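Local coordinates for protein tyrocidine synthetase 3 (Brevibacillus brevis, PDB 2JGP) that probably catalyses peptide bond formation in tyrocidine biosynthesis, through a condensation domain linked to a peptidyl carrier domain that holds the growing chain on phosphopantetheine, at residues 135-147 with 236-249. Numbering follows the deposited sequence.
Sequences RVEAAFQRLIARH and EWVQLYQGDVLPEL
Helix 135-146 crosses helix 236-241 at 120°, with axes 8.7 Å apart and A139 and Y241 closest in register. W237 is a knob in the hole formed by V136, A139, F140 and L143. Its CG lies anti to the backbone N (chi1 179°), and this swings the indole toward the first helix. A139 CB touches W237 CD1 and NE1, and W237 CD1 lies over one face of the F140 ring, with the planes 39° apart. W237 NE1 also makes a weak hydrogen bond to V136 O. L143 CD2 and L240 CD1 pack tightly at 3.5 Å. At one end, the R135 guanidinium lies flat on the Y241 ring. At the other, R146 reaches out with an extended chain. It grips E236 side-on in a salt bridge, with NE 2.9 Å from OE1 and NH2 3.2 Å from OE2. R146 NH1 and NH2 both bond P247 O in the guanidinium plane, while L246 and L249 sandwich its two faces. H147 NE2 donates to E236 OE1 at 2.7 Å, from the face opposite R146 NE. OE1 thus takes two bonds and OE2 one, which would probably stabilise the buried carboxylate as an anion. The contact joins helix 133-146 to the last turns of helix 227-241 and to residues 246-249 that follow it, within the condensation domain. V136 and F140 also pack on strand 213-220 of the five-stranded sheet, and Y241 OH bonds E132 N just before helix 133-146.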
ATOM      1  N   ARG A 135      10.639 -26.045 -18.383  1.00 64.84           N
ATOM      2  CA  ARG A 135      10.591 -25.827 -16.932  1.00 64.54           C
ATOM      3  C   ARG A 135      10.027 -24.454 -16.579  1.00 63.89           C
ATOM      4  O   ARG A 135       9.304 -24.321 -15.592  1.00 63.45           O
ATOM      5  CB  ARG A 135      11.969 -25.999 -16.287  1.00 64.88           C
ATOM      6  CG  ARG A 135      12.351 -27.454 -16.047  1.00 66.03           C
ATOM      7  CD  ARG A 135      13.211 -27.623 -14.792  1.00 67.97           C
ATOM      8  NE  ARG A 135      14.627 -27.349 -15.028  1.00 69.22           N
ATOM      9  CZ  ARG A 135      15.552 -27.268 -14.071  1.00 70.85           C
ATOM     10  NH1 ARG A 135      15.227 -27.416 -12.786  1.00 71.36           N
ATOM     11  NH2 ARG A 135      16.817 -27.024 -14.398  1.00 71.17           N
ATOM     12  N   VAL A 136      10.367 -23.442 -17.375  1.00 63.08           N
ATOM     13  CA  VAL A 136       9.781 -22.110 -17.210  1.00 62.65           C
ATOM     14  C   VAL A 136       8.264 -22.242 -17.224  1.00 62.34           C
ATOM     15  O   VAL A 136       7.589 -21.817 -16.288  1.00 62.25           O
ATOM     16  CB  VAL A 136      10.234 -21.131 -18.324  1.00 62.45           C
ATOM     17  CG1 VAL A 136       9.475 -19.805 -18.232  1.00 62.32           C
ATOM     18  CG2 VAL A 136      11.737 -20.899 -18.249  1.00 62.65           C
ATOM     19  N   GLU A 137       7.749 -22.863 -18.283  1.00 62.05           N
ATOM     20  CA  GLU A 137       6.314 -23.098 -18.452  1.00 61.90           C
ATOM     21  C   GLU A 137       5.711 -23.866 -17.277  1.00 61.82           C
ATOM     22  O   GLU A 137       4.657 -23.487 -16.760  1.00 61.70           O
ATOM     23  CB  GLU A 137       6.056 -23.869 -19.750  1.00 61.89           C
ATOM     24  CG  GLU A 137       4.587 -23.991 -20.109  1.00 62.38           C
ATOM     25  CD  GLU A 137       4.370 -24.738 -21.405  1.00 62.92           C
ATOM     26  OE1 GLU A 137       4.755 -25.923 -21.472  1.00 62.84           O
ATOM     27  OE2 GLU A 137       3.814 -24.139 -22.354  1.00 63.10           O
ATOM     28  N   ALA A 138       6.387 -24.938 -16.866  1.00 61.57           N
ATOM     29  CA  ALA A 138       5.901 -25.810 -15.792  1.00 61.58           C
ATOM     30  C   ALA A 138       5.777 -25.084 -14.454  1.00 61.51           C
ATOM     31  O   ALA A 138       4.845 -25.342 -13.692  1.00 61.40           O
ATOM     32  CB  ALA A 138       6.811 -27.018 -15.646  1.00 61.52           C
ATOM     33  N   ALA A 139       6.722 -24.190 -14.168  1.00 61.52           N
ATOM     34  CA  ALA A 139       6.678 -23.391 -12.944  1.00 61.42           C
ATOM     35  C   ALA A 139       5.458 -22.474 -12.944  1.00 61.39           C
ATOM     36  O   ALA A 139       4.770 -22.356 -11.929  1.00 61.14           O
ATOM     37  CB  ALA A 139       7.965 -22.586 -12.778  1.00 61.45           C
ATOM     38  N   PHE A 140       5.177 -21.837 -14.082  1.00 61.32           N
ATOM     39  CA  PHE A 140       3.980 -20.997 -14.206  1.00 61.33           C
ATOM     40  C   PHE A 140       2.683 -21.794 -14.088  1.00 61.08           C
ATOM     41  O   PHE A 140       1.700 -21.308 -13.529  1.00 60.93           O
ATOM     42  CB  PHE A 140       3.994 -20.207 -15.521  1.00 61.61           C
ATOM     43  CG  PHE A 140       4.780 -18.931 -15.444  1.00 62.18           C
ATOM     44  CD1 PHE A 140       4.292 -17.847 -14.725  1.00 62.63           C
ATOM     45  CD2 PHE A 140       6.009 -18.811 -16.078  1.00 62.93           C
ATOM     46  CE1 PHE A 140       5.011 -16.665 -14.643  1.00 62.84           C
ATOM     47  CE2 PHE A 140       6.736 -17.635 -15.998  1.00 63.27           C
ATOM     48  CZ  PHE A 140       6.235 -16.558 -15.281  1.00 63.11           C
ATOM     49  N   GLN A 141       2.675 -23.008 -14.625  1.00 60.97           N
ATOM     50  CA  GLN A 141       1.502 -23.873 -14.533  1.00 61.11           C
ATOM     51  C   GLN A 141       1.213 -24.217 -13.075  1.00 61.31           C
ATOM     52  O   GLN A 141       0.055 -24.182 -12.638  1.00 61.20           O
ATOM     53  CB  GLN A 141       1.700 -25.140 -15.372  1.00 61.18           C
ATOM     54  CG  GLN A 141       1.600 -24.869 -16.877  1.00 61.26           C
ATOM     55  CD  GLN A 141       1.919 -26.080 -17.738  1.00 62.19           C
ATOM     56  OE1 GLN A 141       1.380 -26.226 -18.833  1.00 64.06           O
ATOM     57  NE2 GLN A 141       2.793 -26.946 -17.252  1.00 61.46           N
ATOM     58  N   ARG A 142       2.270 -24.518 -12.325  1.00 61.40           N
ATOM     59  CA  ARG A 142       2.149 -24.761 -10.887  1.00 61.83           C
ATOM     60  C   ARG A 142       1.682 -23.511 -10.137  1.00 61.56           C
ATOM     61  O   ARG A 142       0.836 -23.610  -9.255  1.00 61.60           O
ATOM     62  CB  ARG A 142       3.467 -25.274 -10.301  1.00 62.04           C
ATOM     63  CG  ARG A 142       3.781 -26.724 -10.664  1.00 63.66           C
ATOM     64  CD  ARG A 142       4.929 -27.273  -9.831  1.00 65.05           C
ATOM     65  NE  ARG A 142       5.059 -28.727  -9.955  1.00 66.98           N
ATOM     66  CZ  ARG A 142       5.603 -29.364 -10.991  1.00 68.15           C
ATOM     67  NH1 ARG A 142       6.083 -28.694 -12.036  1.00 69.08           N
ATOM     68  NH2 ARG A 142       5.664 -30.692 -10.988  1.00 68.83           N
ATOM     69  N   LEU A 143       2.219 -22.343 -10.497  1.00 61.51           N
ATOM     70  CA  LEU A 143       1.790 -21.075  -9.891  1.00 61.35           C
ATOM     71  C   LEU A 143       0.304 -20.843 -10.100  1.00 60.90           C
ATOM     72  O   LEU A 143      -0.405 -20.434  -9.176  1.00 60.61           O
ATOM     73  CB  LEU A 143       2.548 -19.878 -10.480  1.00 61.69           C
ATOM     74  CG  LEU A 143       3.947 -19.532  -9.964  1.00 62.71           C
ATOM     75  CD1 LEU A 143       4.410 -18.256 -10.663  1.00 63.90           C
ATOM     76  CD2 LEU A 143       3.963 -19.350  -8.450  1.00 63.18           C
ATOM     77  N   ILE A 144      -0.147 -21.078 -11.331  1.00 60.42           N
ATOM     78  CA  ILE A 144      -1.556 -20.932 -11.689  1.00 59.97           C
ATOM     79  C   ILE A 144      -2.423 -21.906 -10.891  1.00 59.87           C
ATOM     80  O   ILE A 144      -3.483 -21.530 -10.405  1.00 59.40           O
ATOM     81  CB  ILE A 144      -1.774 -21.143 -13.203  1.00 60.06           C
ATOM     82  CG1 ILE A 144      -1.110 -20.009 -13.995  1.00 60.04           C
ATOM     83  CG2 ILE A 144      -3.260 -21.187 -13.531  1.00 59.70           C
ATOM     84  CD1 ILE A 144      -0.920 -20.319 -15.471  1.00 59.61           C
ATOM     85  N   ALA A 145      -1.964 -23.150 -10.751  1.00 59.72           N
ATOM     86  CA  ALA A 145      -2.653 -24.134  -9.907  1.00 60.02           C
ATOM     87  C   ALA A 145      -2.693 -23.699  -8.439  1.00 60.13           C
ATOM     88  O   ALA A 145      -3.695 -23.904  -7.752  1.00 60.19           O
ATOM     89  CB  ALA A 145      -1.985 -25.505 -10.026  1.00 59.80           C
ATOM     90  N   ARG A 146      -1.601 -23.097  -7.971  1.00 60.35           N
ATOM     91  CA  ARG A 146      -1.458 -22.699  -6.565  1.00 60.54           C
ATOM     92  C   ARG A 146      -2.321 -21.505  -6.168  1.00 60.36           C
ATOM     93  O   ARG A 146      -2.903 -21.493  -5.080  1.00 60.02           O
ATOM     94  CB  ARG A 146       0.013 -22.381  -6.265  1.00 60.70           C
ATOM     95  CG  ARG A 146       0.290 -21.783  -4.891  1.00 61.12           C
ATOM     96  CD  ARG A 146       1.795 -21.675  -4.669  1.00 62.58           C
ATOM     97  NE  ARG A 146       2.145 -20.885  -3.487  1.00 62.68           N
ATOM     98  CZ  ARG A 146       2.056 -21.328  -2.235  1.00 62.50           C
ATOM     99  NH1 ARG A 146       1.578 -22.536  -1.974  1.00 62.82           N
ATOM    100  NH2 ARG A 146       2.419 -20.538  -1.237  1.00 63.11           N
ATOM    101  N   HIS A 147      -2.381 -20.497  -7.032  1.00 60.70           N
ATOM    102  CA  HIS A 147      -3.004 -19.220  -6.691  1.00 60.70           C
ATOM    103  C   HIS A 147      -4.352 -19.054  -7.384  1.00 60.70           C
ATOM    104  O   HIS A 147      -4.406 -18.892  -8.600  1.00 60.33           O
ATOM    105  CB  HIS A 147      -2.064 -18.071  -7.073  1.00 60.88           C
ATOM    106  CG  HIS A 147      -0.794 -18.046  -6.283  1.00 60.76           C
ATOM    107  ND1 HIS A 147      -0.770 -17.808  -4.924  1.00 61.79           N
ATOM    108  CD2 HIS A 147       0.493 -18.239  -6.652  1.00 61.75           C
ATOM    109  CE1 HIS A 147       0.478 -17.854  -4.493  1.00 62.08           C
ATOM    110  NE2 HIS A 147       1.265 -18.113  -5.521  1.00 61.88           N
ATOM    111  N   GLU A 236       8.247 -17.149  -5.865  1.00 63.52           N
ATOM    112  CA  GLU A 236       7.737 -18.517  -5.918  1.00 63.90           C
ATOM    113  C   GLU A 236       8.009 -19.190  -7.259  1.00 64.11           C
ATOM    114  O   GLU A 236       8.180 -20.406  -7.316  1.00 64.22           O
ATOM    115  CB  GLU A 236       6.248 -18.551  -5.582  1.00 64.03           C
ATOM    116  CG  GLU A 236       5.967 -18.150  -4.143  1.00 64.14           C
ATOM    117  CD  GLU A 236       4.550 -18.421  -3.716  1.00 64.99           C
ATOM    118  OE1 GLU A 236       3.722 -18.769  -4.578  1.00 65.65           O
ATOM    119  OE2 GLU A 236       4.260 -18.277  -2.511  1.00 66.32           O
ATOM    120  N   TRP A 237       8.049 -18.402  -8.333  1.00 64.33           N
ATOM    121  CA  TRP A 237       8.426 -18.924  -9.644  1.00 64.48           C
ATOM    122  C   TRP A 237       9.861 -19.464  -9.597  1.00 64.35           C
ATOM    123  O   TRP A 237      10.132 -20.577 -10.056  1.00 64.18           O
ATOM    124  CB  TRP A 237       8.302 -17.842 -10.723  1.00 64.53           C
ATOM    125  CG  TRP A 237       8.699 -18.349 -12.070  1.00 65.22           C
ATOM    126  CD1 TRP A 237       7.922 -19.047 -12.941  1.00 65.12           C
ATOM    127  CD2 TRP A 237       9.991 -18.237 -12.681  1.00 65.39           C
ATOM    128  NE1 TRP A 237       8.646 -19.373 -14.065  1.00 65.82           N
ATOM    129  CE2 TRP A 237       9.919 -18.886 -13.931  1.00 65.51           C
ATOM    130  CE3 TRP A 237      11.201 -17.648 -12.295  1.00 65.62           C
ATOM    131  CZ2 TRP A 237      11.009 -18.962 -14.800  1.00 65.19           C
ATOM    132  CZ3 TRP A 237      12.287 -17.721 -13.164  1.00 65.16           C
ATOM    133  CH2 TRP A 237      12.180 -18.375 -14.401  1.00 64.93           C
ATOM    134  N   VAL A 238      10.767 -18.668  -9.030  1.00 64.33           N
ATOM    135  CA  VAL A 238      12.169 -19.056  -8.847  1.00 64.45           C
ATOM    136  C   VAL A 238      12.300 -20.335  -8.017  1.00 64.52           C
ATOM    137  O   VAL A 238      13.077 -21.233  -8.363  1.00 64.46           O
ATOM    138  CB  VAL A 238      12.977 -17.917  -8.163  1.00 64.54           C
ATOM    139  CG1 VAL A 238      14.338 -18.412  -7.687  1.00 64.49           C
ATOM    140  CG2 VAL A 238      13.136 -16.739  -9.118  1.00 64.46           C
ATOM    141  N   GLN A 239      11.543 -20.409  -6.925  1.00 64.50           N
ATOM    142  CA  GLN A 239      11.532 -21.595  -6.064  1.00 64.45           C
ATOM    143  C   GLN A 239      10.979 -22.823  -6.794  1.00 64.56           C
ATOM    144  O   GLN A 239      11.577 -23.901  -6.744  1.00 64.23           O
ATOM    145  CB  GLN A 239      10.717 -21.330  -4.792  1.00 64.34           C
ATOM    146  CG  GLN A 239      11.416 -20.435  -3.779  1.00 64.75           C
ATOM    147  CD  GLN A 239      10.503 -20.020  -2.638  1.00 65.45           C
ATOM    148  OE1 GLN A 239       9.607 -19.195  -2.816  1.00 67.46           O
ATOM    149  NE2 GLN A 239      10.727 -20.589  -1.460  1.00 67.00           N
ATOM    150  N   LEU A 240       9.842 -22.651  -7.468  1.00 64.74           N
ATOM    151  CA  LEU A 240       9.207 -23.745  -8.217  1.00 65.07           C
ATOM    152  C   LEU A 240      10.079 -24.264  -9.360  1.00 65.48           C
ATOM    153  O   LEU A 240      10.136 -25.473  -9.593  1.00 65.50           O
ATOM    154  CB  LEU A 240       7.840 -23.318  -8.758  1.00 64.93           C
ATOM    155  CG  LEU A 240       6.737 -23.175  -7.704  1.00 64.83           C
ATOM    156  CD1 LEU A 240       5.540 -22.421  -8.283  1.00 64.31           C
ATOM    157  CD2 LEU A 240       6.320 -24.534  -7.144  1.00 63.34           C
ATOM    158  N   TYR A 241      10.758 -23.354 -10.062  1.00 65.94           N
ATOM    159  CA  TYR A 241      11.708 -23.736 -11.111  1.00 66.46           C
ATOM    160  C   TYR A 241      12.822 -24.632 -10.555  1.00 67.02           C
ATOM    161  O   TYR A 241      13.282 -25.549 -11.237  1.00 67.19           O
ATOM    162  CB  TYR A 241      12.316 -22.493 -11.773  1.00 66.28           C
ATOM    163  CG  TYR A 241      13.193 -22.797 -12.976  1.00 66.02           C
ATOM    164  CD1 TYR A 241      12.683 -22.731 -14.274  1.00 65.87           C
ATOM    165  CD2 TYR A 241      14.535 -23.148 -12.818  1.00 66.08           C
ATOM    166  CE1 TYR A 241      13.484 -23.008 -15.379  1.00 65.93           C
ATOM    167  CE2 TYR A 241      15.340 -23.427 -13.914  1.00 65.95           C
ATOM    168  CZ  TYR A 241      14.809 -23.354 -15.193  1.00 65.78           C
ATOM    169  OH  TYR A 241      15.609 -23.628 -16.283  1.00 65.35           O
ATOM    170  N   GLN A 242      13.247 -24.359  -9.322  1.00 67.78           N
ATOM    171  CA  GLN A 242      14.257 -25.174  -8.640  1.00 68.41           C
ATOM    172  C   GLN A 242      13.680 -26.469  -8.059  1.00 68.64           C
ATOM    173  O   GLN A 242      14.430 -27.315  -7.569  1.00 68.53           O
ATOM    174  CB  GLN A 242      14.912 -24.375  -7.509  1.00 68.77           C
ATOM    175  CG  GLN A 242      15.654 -23.117  -7.956  1.00 69.80           C
ATOM    176  CD  GLN A 242      16.019 -22.217  -6.784  1.00 71.16           C
ATOM    177  OE1 GLN A 242      16.216 -22.688  -5.662  1.00 73.34           O
ATOM    178  NE2 GLN A 242      16.119 -20.919  -7.040  1.00 71.06           N
ATOM    179  N   GLY A 243      12.356 -26.615  -8.098  1.00 69.01           N
ATOM    180  CA  GLY A 243      11.684 -27.819  -7.615  1.00 69.29           C
ATOM    181  C   GLY A 243      11.349 -27.790  -6.132  1.00 69.57           C
ATOM    182  O   GLY A 243      11.072 -28.834  -5.539  1.00 69.63           O
ATOM    183  N   ASP A 244      11.358 -26.600  -5.534  1.00 69.80           N
ATOM    184  CA  ASP A 244      11.050 -26.452  -4.110  1.00 69.89           C
ATOM    185  C   ASP A 244       9.562 -26.638  -3.849  1.00 69.63           C
ATOM    186  O   ASP A 244       8.739 -26.430  -4.736  1.00 69.45           O
ATOM    187  CB  ASP A 244      11.495 -25.078  -3.591  1.00 70.06           C
ATOM    188  CG  ASP A 244      13.010 -24.927  -3.547  1.00 70.87           C
ATOM    189  OD1 ASP A 244      13.723 -25.950  -3.598  1.00 71.93           O
ATOM    190  OD2 ASP A 244      13.488 -23.778  -3.451  1.00 73.04           O
ATOM    191  N   VAL A 245       9.239 -27.049  -2.626  1.00 69.45           N
ATOM    192  CA  VAL A 245       7.857 -27.208  -2.189  1.00 69.35           C
ATOM    193  C   VAL A 245       7.468 -25.977  -1.381  1.00 69.30           C
ATOM    194  O   VAL A 245       8.171 -25.596  -0.445  1.00 69.40           O
ATOM    195  CB  VAL A 245       7.681 -28.465  -1.320  1.00 69.43           C
ATOM    196  CG1 VAL A 245       6.212 -28.687  -0.990  1.00 69.15           C
ATOM    197  CG2 VAL A 245       8.264 -29.684  -2.024  1.00 69.27           C
ATOM    198  N   LEU A 246       6.350 -25.358  -1.748  1.00 69.09           N
ATOM    199  CA  LEU A 246       5.906 -24.122  -1.112  1.00 68.95           C
ATOM    200  C   LEU A 246       4.888 -24.418  -0.010  1.00 69.02           C
ATOM    201  O   LEU A 246       4.158 -25.409  -0.094  1.00 69.11           O
ATOM    202  CB  LEU A 246       5.302 -23.188  -2.159  1.00 68.71           C
ATOM    203  CG  LEU A 246       6.234 -22.808  -3.316  1.00 68.25           C
ATOM    204  CD1 LEU A 246       5.466 -22.060  -4.403  1.00 67.28           C
ATOM    205  CD2 LEU A 246       7.412 -21.981  -2.817  1.00 67.46           C
ATOM    206  N   PRO A 247       4.830 -23.554   1.024  1.00 68.92           N
ATOM    207  CA  PRO A 247       3.918 -23.767   2.151  1.00 68.82           C
ATOM    208  C   PRO A 247       2.459 -23.558   1.762  1.00 68.59           C
ATOM    209  O   PRO A 247       2.166 -22.731   0.900  1.00 68.49           O
ATOM    210  CB  PRO A 247       4.358 -22.706   3.165  1.00 68.90           C
ATOM    211  CG  PRO A 247       4.976 -21.639   2.350  1.00 68.93           C
ATOM    212  CD  PRO A 247       5.618 -22.319   1.183  1.00 68.94           C
ATOM    213  N   GLU A 248       1.557 -24.292   2.405  1.00 68.16           N
ATOM    214  CA  GLU A 248       0.138 -24.250   2.051  1.00 68.12           C
ATOM    215  C   GLU A 248      -0.488 -22.899   2.395  1.00 67.35           C
ATOM    216  O   GLU A 248      -0.109 -22.267   3.379  1.00 66.97           O
ATOM    217  CB  GLU A 248      -0.625 -25.374   2.764  1.00 68.35           C
ATOM    218  CG  GLU A 248      -0.187 -26.786   2.362  1.00 69.81           C
ATOM    219  CD  GLU A 248      -0.504 -27.130   0.912  1.00 71.38           C
ATOM    220  OE1 GLU A 248      -1.286 -26.398   0.262  1.00 73.51           O
ATOM    221  OE2 GLU A 248       0.037 -28.143   0.419  1.00 73.17           O
ATOM    222  N   LEU A 249      -1.436 -22.462   1.569  1.00 66.81           N
ATOM    223  CA  LEU A 249      -2.145 -21.198   1.781  1.00 66.26           C
ATOM    224  C   LEU A 249      -3.449 -21.446   2.532  1.00 66.10           C
ATOM    225  O   LEU A 249      -4.366 -22.075   2.002  1.00 66.18           O
ATOM    226  CB  LEU A 249      -2.441 -20.519   0.438  1.00 66.09           C
ATOM    227  CG  LEU A 249      -1.225 -20.087  -0.389  1.00 65.72           C
ATOM    228  CD1 LEU A 249      -1.567 -19.993  -1.879  1.00 66.08           C
ATOM    229  CD2 LEU A 249      -0.677 -18.767   0.114  1.00 65.56           C
TER